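Local coordinates for protein forkhead-associated 1 (Saccharomyces cerevisiae, PDB 6C4U) that is an engineered phosphothreonine-binding FHA domain, made to recognise a phosphopeptide of the human transcription factor c-Myc, at residues Y48-I53 / T111-V116. Numbering follows the deposited sequence.
Sequences YHLGNI and TILSLV
L115 puts its CD1 methyl against both Y48 and L50. L115 CD1 lies 3.7 Å from CE2 of Y48, meeting the ring obliquely, and 3.8 Å from CD2 of L50. The other methyl of L115, CD2, is a second point of contact with the tyrosine, 4.0 Å from the Y48 OH, the two side chains running past one another in opposite senses. L50 CD2 in turn lies in the plane of the Y48 ring, at its edge. Two residues earlier on the strand, L113 meets L50 at two places: its CD2 is 3.4 Å from the carbonyl O of L50 and 4.2 Å from L50 CB. No hydrogen bond links the two segments; the contact is apolar and buried, with the CA atoms of L50 and L113 8.2 Å apart. It spans the interior of the FHA beta-sandwich, where strand 48-49 ends one sheet and strand 112-119 runs within the other. L113 and L115, two apart on their strand, turn inward together. Y48 heads toward the other segment with CG anti to the backbone N (chi1 -166°), whereas L50, just past the strand, starts off to one side, but its end comes nearer, CD2 reaching L115. Behind them, backbone hydrogen bonds to T39 and G41 hold Y48 on strand 34-41, and those of L113 to V104 and L115 to I102 tie the opposite strand to 101-105. F40 meets the Y48 ring with planes at about 40°, and V8 touches both Y48 and L115.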
loop_
_atom_site.group_PDB
_atom_site.type_symbol
_atom_site.label_atom_id
_atom_site.label_comp_id
_atom_site.label_asym_id
_atom_site.label_seq_id
_atom_site.Cartn_x
_atom_site.Cartn_y
_atom_site.Cartn_z
ATOM N N TYR F 48 7.548 2.954 -0.027
ATOM C CA TYR F 48 7.603 2.455 -1.402
ATOM C C TYR F 48 7.537 3.644 -2.326
ATOM O O TYR F 48 6.559 4.391 -2.315
ATOM C CB TYR F 48 6.402 1.558 -1.686
ATOM C CG TYR F 48 6.497 0.710 -2.939
ATOM C CD1 TYR F 48 7.213 -0.471 -2.946
ATOM C CD2 TYR F 48 5.804 1.055 -4.095
ATOM C CE1 TYR F 48 7.273 -1.268 -4.109
ATOM C CE2 TYR F 48 5.811 0.253 -5.217
ATOM C CZ TYR F 48 6.591 -0.875 -5.246
ATOM O OH TYR F 48 6.631 -1.705 -6.338
ATOM N N HIS F 49 8.580 3.832 -3.127
ATOM C CA HIS F 49 8.595 4.941 -4.066
ATOM C C HIS F 49 7.837 4.507 -5.309
ATOM O O HIS F 49 8.264 3.592 -6.008
ATOM C CB HIS F 49 10.026 5.335 -4.392
ATOM C CG HIS F 49 10.125 6.594 -5.184
ATOM N ND1 HIS F 49 10.991 6.743 -6.246
ATOM C CD2 HIS F 49 9.449 7.765 -5.081
ATOM C CE1 HIS F 49 10.854 7.960 -6.747
ATOM N NE2 HIS F 49 9.921 8.594 -6.063
ATOM N N LEU F 50 6.698 5.137 -5.568
ATOM C CA LEU F 50 5.952 4.887 -6.804
ATOM C C LEU F 50 6.587 5.525 -8.039
ATOM O O LEU F 50 6.130 5.280 -9.147
ATOM C CB LEU F 50 4.506 5.367 -6.672
ATOM C CG LEU F 50 3.657 4.674 -5.607
ATOM C CD1 LEU F 50 2.271 5.285 -5.525
ATOM C CD2 LEU F 50 3.513 3.197 -5.934
ATOM N N GLY F 51 7.605 6.362 -7.842
ATOM C CA GLY F 51 8.345 6.986 -8.936
ATOM C C GLY F 51 7.958 8.447 -9.077
ATOM O O GLY F 51 6.910 8.861 -8.580
ATOM N N ASN F 52 8.781 9.220 -9.779
ATOM C CA ASN F 52 8.600 10.669 -9.877
ATOM C C ASN F 52 7.588 11.053 -10.954
ATOM O O ASN F 52 7.863 11.860 -11.819
ATOM C CB ASN F 52 9.965 11.356 -10.088
ATOM C CG ASN F 52 10.926 11.122 -8.925
ATOM O OD1 ASN F 52 10.551 11.238 -7.760
ATOM N ND2 ASN F 52 12.168 10.795 -9.235
ATOM N N ILE F 53 6.393 10.483 -10.840
ATOM C CA ILE F 53 5.294 10.637 -11.791
ATOM C C ILE F 53 4.356 11.702 -11.197
ATOM O O ILE F 53 3.752 11.465 -10.152
ATOM C CB ILE F 53 4.488 9.324 -11.956
ATOM C CG1 ILE F 53 5.418 8.123 -12.233
ATOM C CG2 ILE F 53 3.408 9.469 -13.023
ATOM C CD1 ILE F 53 5.600 7.289 -11.039
ATOM N N THR F 111 -3.000 5.552 -18.928
ATOM C CA THR F 111 -2.038 4.528 -18.519
ATOM C C THR F 111 -2.002 4.534 -16.985
ATOM O O THR F 111 -2.488 5.454 -16.314
ATOM C CB THR F 111 -0.622 4.707 -19.123
ATOM O OG1 THR F 111 0.041 5.810 -18.510
ATOM C CG2 THR F 111 -0.666 4.902 -20.648
ATOM N N ILE F 112 -1.410 3.485 -16.457
ATOM C CA ILE F 112 -1.620 3.072 -15.065
ATOM C C ILE F 112 -0.322 2.523 -14.484
ATOM O O ILE F 112 0.559 2.033 -15.204
ATOM C CB ILE F 112 -2.801 2.056 -14.927
ATOM C CG1 ILE F 112 -2.467 0.613 -15.419
ATOM C CG2 ILE F 112 -4.089 2.667 -15.486
ATOM C CD1 ILE F 112 -3.595 -0.364 -15.283
ATOM N N LEU F 113 -0.217 2.571 -13.158
ATOM C CA LEU F 113 0.776 1.798 -12.412
ATOM C C LEU F 113 -0.016 0.810 -11.529
ATOM O O LEU F 113 -1.058 1.159 -10.967
ATOM C CB LEU F 113 1.629 2.745 -11.608
ATOM C CG LEU F 113 2.674 2.116 -10.643
ATOM C CD1 LEU F 113 3.500 0.951 -11.187
ATOM C CD2 LEU F 113 3.608 3.201 -10.125
ATOM N N SER F 114 0.455 -0.436 -11.493
ATOM C CA SER F 114 -0.353 -1.520 -10.922
ATOM C C SER F 114 0.506 -2.398 -10.037
ATOM O O SER F 114 1.561 -2.889 -10.471
ATOM C CB SER F 114 -0.956 -2.355 -12.030
ATOM O OG SER F 114 -1.973 -3.197 -11.537
ATOM N N LEU F 115 0.073 -2.553 -8.783
ATOM C CA LEU F 115 0.815 -3.292 -7.764
ATOM C C LEU F 115 -0.074 -4.411 -7.241
ATOM O O LEU F 115 -1.291 -4.255 -7.175
ATOM C CB LEU F 115 1.179 -2.391 -6.602
ATOM C CG LEU F 115 1.804 -1.041 -6.903
ATOM C CD1 LEU F 115 2.155 -0.379 -5.546
ATOM C CD2 LEU F 115 2.969 -1.117 -7.878
ATOM N N VAL F 116 0.535 -5.527 -6.854
ATOM C CA VAL F 116 -0.226 -6.663 -6.364
ATOM C C VAL F 116 0.285 -7.077 -4.997
ATOM O O VAL F 116 1.501 -7.214 -4.799
ATOM C CB VAL F 116 -0.161 -7.842 -7.354
ATOM C CG1 VAL F 116 -0.884 -9.063 -6.809
ATOM C CG2 VAL F 116 -0.802 -7.424 -8.672
#